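PDB 2RCY: pyrroline carboxylate reductase, which catalyses the NAD(P)H-dependent reduction of 1-pyrroline-5-carboxylate to proline, the last step of proline synthesis, and binds NADP. Local coordinates for the interface of chains A and B. Numbering follows the deposited sequence. Chains: chain A/B, Pyrroline carboxylate reductase.

Contact 1: the interface of chains A and B. Residues chain A 165, 172, 246-247, 250; chain B 179-180, 183, 198.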
# COMPACT_ATOMS: atom_id res chain seq x y z
N ILE A 165 26.69 -1.81 8.64
CA ILE A 165 27.21 -1.15 7.44
C ILE A 165 28.43 -1.89 6.87
O ILE A 165 28.44 -2.27 5.70
CB ILE A 165 27.57 0.33 7.71
CG1 ILE A 165 26.29 1.16 7.91
CG2 ILE A 165 28.41 0.92 6.57
CD1 ILE A 165 26.53 2.51 8.52
N TYR A 172 24.39 -6.15 0.85
CA TYR A 172 23.55 -5.12 0.23
C TYR A 172 24.13 -4.71 -1.12
O TYR A 172 23.39 -4.49 -2.08
CB TYR A 172 23.40 -3.87 1.11
CG TYR A 172 23.25 -4.10 2.61
CD1 TYR A 172 23.93 -3.31 3.52
CD2 TYR A 172 22.41 -5.10 3.11
CE1 TYR A 172 23.80 -3.50 4.88
CE2 TYR A 172 22.27 -5.30 4.48
CZ TYR A 172 22.97 -4.50 5.36
OH TYR A 172 22.84 -4.68 6.72
N VAL A 246 16.97 1.11 2.01
CA VAL A 246 18.36 0.90 2.40
C VAL A 246 18.57 1.21 3.88
O VAL A 246 19.16 0.41 4.61
CB VAL A 246 19.33 1.74 1.52
CG1 VAL A 246 20.77 1.58 1.99
CG2 VAL A 246 19.21 1.34 0.05
N MSE A 247 18.06 2.36 4.32
CA MSE A 247 18.18 2.81 5.71
C MSE A 247 17.51 1.85 6.69
O MSE A 247 18.04 1.58 7.77
CB MSE A 247 17.59 4.21 5.88
CG MSE A 247 18.38 5.32 5.21
SE MSE A 247 17.66 7.09 5.62
CE MSE A 247 18.17 7.18 7.50
N VAL A 250 19.64 -1.45 7.06
CA VAL A 250 20.78 -1.20 7.94
C VAL A 250 20.32 -1.17 9.40
O VAL A 250 20.93 -1.81 10.26
CB VAL A 250 21.52 0.11 7.57
CG1 VAL A 250 22.63 0.41 8.57
CG2 VAL A 250 22.09 0.03 6.16
N SER B 179 22.35 6.89 1.02
CA SER B 179 21.39 6.24 1.91
C SER B 179 22.09 5.44 3.01
O SER B 179 21.64 5.43 4.16
CB SER B 179 20.46 5.32 1.10
OG SER B 179 19.84 6.03 0.04
N LEU B 180 23.18 4.77 2.64
CA LEU B 180 23.99 4.00 3.58
C LEU B 180 24.66 4.88 4.64
O LEU B 180 24.76 4.48 5.81
CB LEU B 180 25.03 3.15 2.84
CG LEU B 180 24.58 1.87 2.13
CD1 LEU B 180 25.62 1.43 1.11
CD2 LEU B 180 24.28 0.75 3.11
N ALA B 183 22.00 6.14 7.15
CA ALA B 183 21.65 5.09 8.09
C ALA B 183 22.68 4.99 9.21
O ALA B 183 22.33 4.69 10.36
CB ALA B 183 21.51 3.77 7.37
N VAL B 198 31.40 2.92 4.18
CA VAL B 198 30.55 2.62 3.02
C VAL B 198 31.37 2.43 1.75
O VAL B 198 31.19 1.45 1.03
CB VAL B 198 29.44 3.69 2.82
CG1 VAL B 198 28.76 3.55 1.47
CG2 VAL B 198 28.41 3.61 3.93
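B:Leu180 turns its CG anti to the carbonyl carbon (chi1 -77°) and projects its CD2 methyl towards A:Val246 and A:Val250; A:Val246 meets it with CG1, the branch anti to the backbone N, and A:Val250 with CG2, the branch anti to the carbonyl carbon. The patch belongs to the all-helical dimerisation region of the pyrroline-5-carboxylate reductase family, where helix 169-186 of chain B lies against helices 159-167, 169-186 and 242-260 of chain A. B:Leu180 buries 56 Å² against the partner, more than any other residue of this patch. Its CD2 is shared by both valines and by A:Tyr172: CG1 of A:Val246 and CG2 of A:Val250, one helical turn apart, each sit 3.8 Å from B:Leu180 CD2, and the ring carbon CD1 of A:Tyr172 is 4.1 Å from that same methyl. The two valines cross the leucine at about a right angle, whereas the tyrosine meets it at a slant. The different valine branches used would fit a methyl lying between successive turns of helix 242-260.

One turn further along the chain B helix, B:Ala183 presents its CB methyl to A:Val250. This small side chain probably helps the two helices approach, with CB of A:Val250 3.7 Å from B:Ala183 CB. A:Met247, modelled as selenomethionine, has a chain that is extended as far as SE and then bends (chi3 70°), which brings the terminal CE to 4.0 Å from the backbone N of B:Ala183. Nearer its root, A:Met247 CG rests 3.4 Å from the carbonyl O of B:Ser179, a van der Waals contact, while B:Ser179 CB packs on CB of A:Val246.

At the other side of B:Leu180, A:Ile165 uses both branches. CG2, anti to the backbone N, meets CG2 of B:Val198 at 3.8 Å, and the extended CG1 branch carries CD1 towards the carbonyl O of B:Leu180.

Contact 2: the interface of chains A and B. Residues chain A 126, 152, 154, 158, 162; chain B 189, 193, 197.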
# COMPACT_ATOMS: atom_id res chain seq x y z
N ILE A 126 36.21 -2.67 11.89
CA ILE A 126 36.04 -1.79 13.05
C ILE A 126 36.30 -2.59 14.32
O ILE A 126 35.97 -3.78 14.39
CB ILE A 126 34.63 -1.12 13.13
CG1 ILE A 126 33.48 -2.15 13.05
CG2 ILE A 126 34.51 0.02 12.10
CD1 ILE A 126 33.05 -2.57 11.64
N HIS A 152 39.44 0.67 11.58
CA HIS A 152 39.19 1.83 12.44
C HIS A 152 38.95 1.37 13.87
O HIS A 152 38.37 0.31 14.10
CB HIS A 152 37.95 2.59 11.96
CG HIS A 152 38.08 3.15 10.57
ND1 HIS A 152 38.45 4.46 10.33
CD2 HIS A 152 37.88 2.58 9.36
CE1 HIS A 152 38.47 4.66 9.02
NE2 HIS A 152 38.13 3.54 8.42
N ILE A 154 36.78 2.23 17.03
CA ILE A 154 35.56 2.96 17.35
C ILE A 154 35.08 2.63 18.76
O ILE A 154 35.56 1.68 19.38
CB ILE A 154 34.43 2.68 16.32
CG1 ILE A 154 34.00 1.21 16.36
CG2 ILE A 154 34.86 3.09 14.90
CD1 ILE A 154 32.64 0.95 15.74
N ASP A 158 29.11 2.00 19.22
CA ASP A 158 28.99 2.21 17.78
C ASP A 158 29.25 0.94 16.96
O ASP A 158 29.16 0.96 15.73
CB ASP A 158 29.95 3.32 17.32
CG ASP A 158 29.52 4.70 17.79
OD1 ASP A 158 28.39 4.85 18.30
OD2 ASP A 158 30.33 5.64 17.63
N ALA A 162 28.03 -0.12 12.98
CA ALA A 162 29.19 -0.36 12.12
C ALA A 162 29.16 -1.77 11.52
O ALA A 162 29.54 -1.95 10.37
CB ALA A 162 30.47 -0.13 12.90
N LEU B 189 26.84 6.90 14.24
CA LEU B 189 28.12 7.15 13.57
C LEU B 189 28.23 8.58 13.03
O LEU B 189 27.23 9.20 12.68
CB LEU B 189 28.36 6.16 12.43
CG LEU B 189 28.51 4.66 12.70
CD1 LEU B 189 28.81 3.92 11.40
CD2 LEU B 189 29.59 4.37 13.74
N LEU B 193 33.02 8.99 9.17
CA LEU B 193 33.28 7.56 9.39
C LEU B 193 32.32 6.68 8.60
O LEU B 193 32.72 5.66 8.05
CB LEU B 193 33.23 7.22 10.89
CG LEU B 193 33.34 5.75 11.32
CD1 LEU B 193 34.71 5.15 11.01
CD2 LEU B 193 33.02 5.61 12.80
N LEU B 197 33.52 3.87 5.76
CA LEU B 197 33.09 2.48 5.87
C LEU B 197 32.27 2.03 4.67
O LEU B 197 32.42 0.91 4.21
CB LEU B 197 32.31 2.25 7.17
CG LEU B 197 33.11 2.27 8.48
CD1 LEU B 197 32.18 2.43 9.68
CD2 LEU B 197 33.97 1.03 8.63
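B:Leu193 reaches from the start of helix 191-211 towards A:His152 and A:Ile154, joining the dimerisation helices of one pyrroline-5-carboxylate reductase subunit to strands and the loop after them in the other. CB leads away from the chain B helix, and with CG set opposite the backbone N (chi1 174°) the side chain points at chain A. CG serves as the fork. Here chi2 of 66° bends CD1 aside while CD2 prolongs the chain. CD1 lies over one face of the A:His152 imidazole, 3.8 Å above its plane and displaced towards the rim, about equally near ring atoms CG and ND1; leucine and histidine slide past each other in opposite directions. CD2 ends 3.8 Å from CG2 of A:Ile154, the branch beside the backbone N, and crosses that side chain nearly perpendicularly.

A turn along, B:Leu197 straddles the CG2 methyl of A:Ile126, which likewise stands anti to its carbonyl carbon: CD2 is 3.7 Å from A:Ile126 CG2, with CD1 slightly farther.

Just ahead of the helix, B:Leu189 lays CD2 3.8 Å from CB of A:Asp158, an antiparallel pass along the aliphatic root of the acid. Its other methyl, CD1, comes within 4.4 Å of CA of A:Ala162, a looser approach to helix 159-167.

Contact 1 and contact 2 lie about 13 Å apart, measured between the centres of their C-alpha atoms. Two elements run through both: helix 159-167 of chain A and helix 191-211 of chain B. Contact 1 adds the helices 169-186 and 242-260, whereas contact 2 extends to strands 123-129 and 149-153, the loop and 3-10 helix 156-158 of chain A, and the loop before helix 191-211 of chain B. One subunit's helices thus pack on the partner's helices and also on its strand-containing portion. The two-fold axis repeats both contacts with chains exchanged, building a dimer that is the probable unit of the ten-copy assembly.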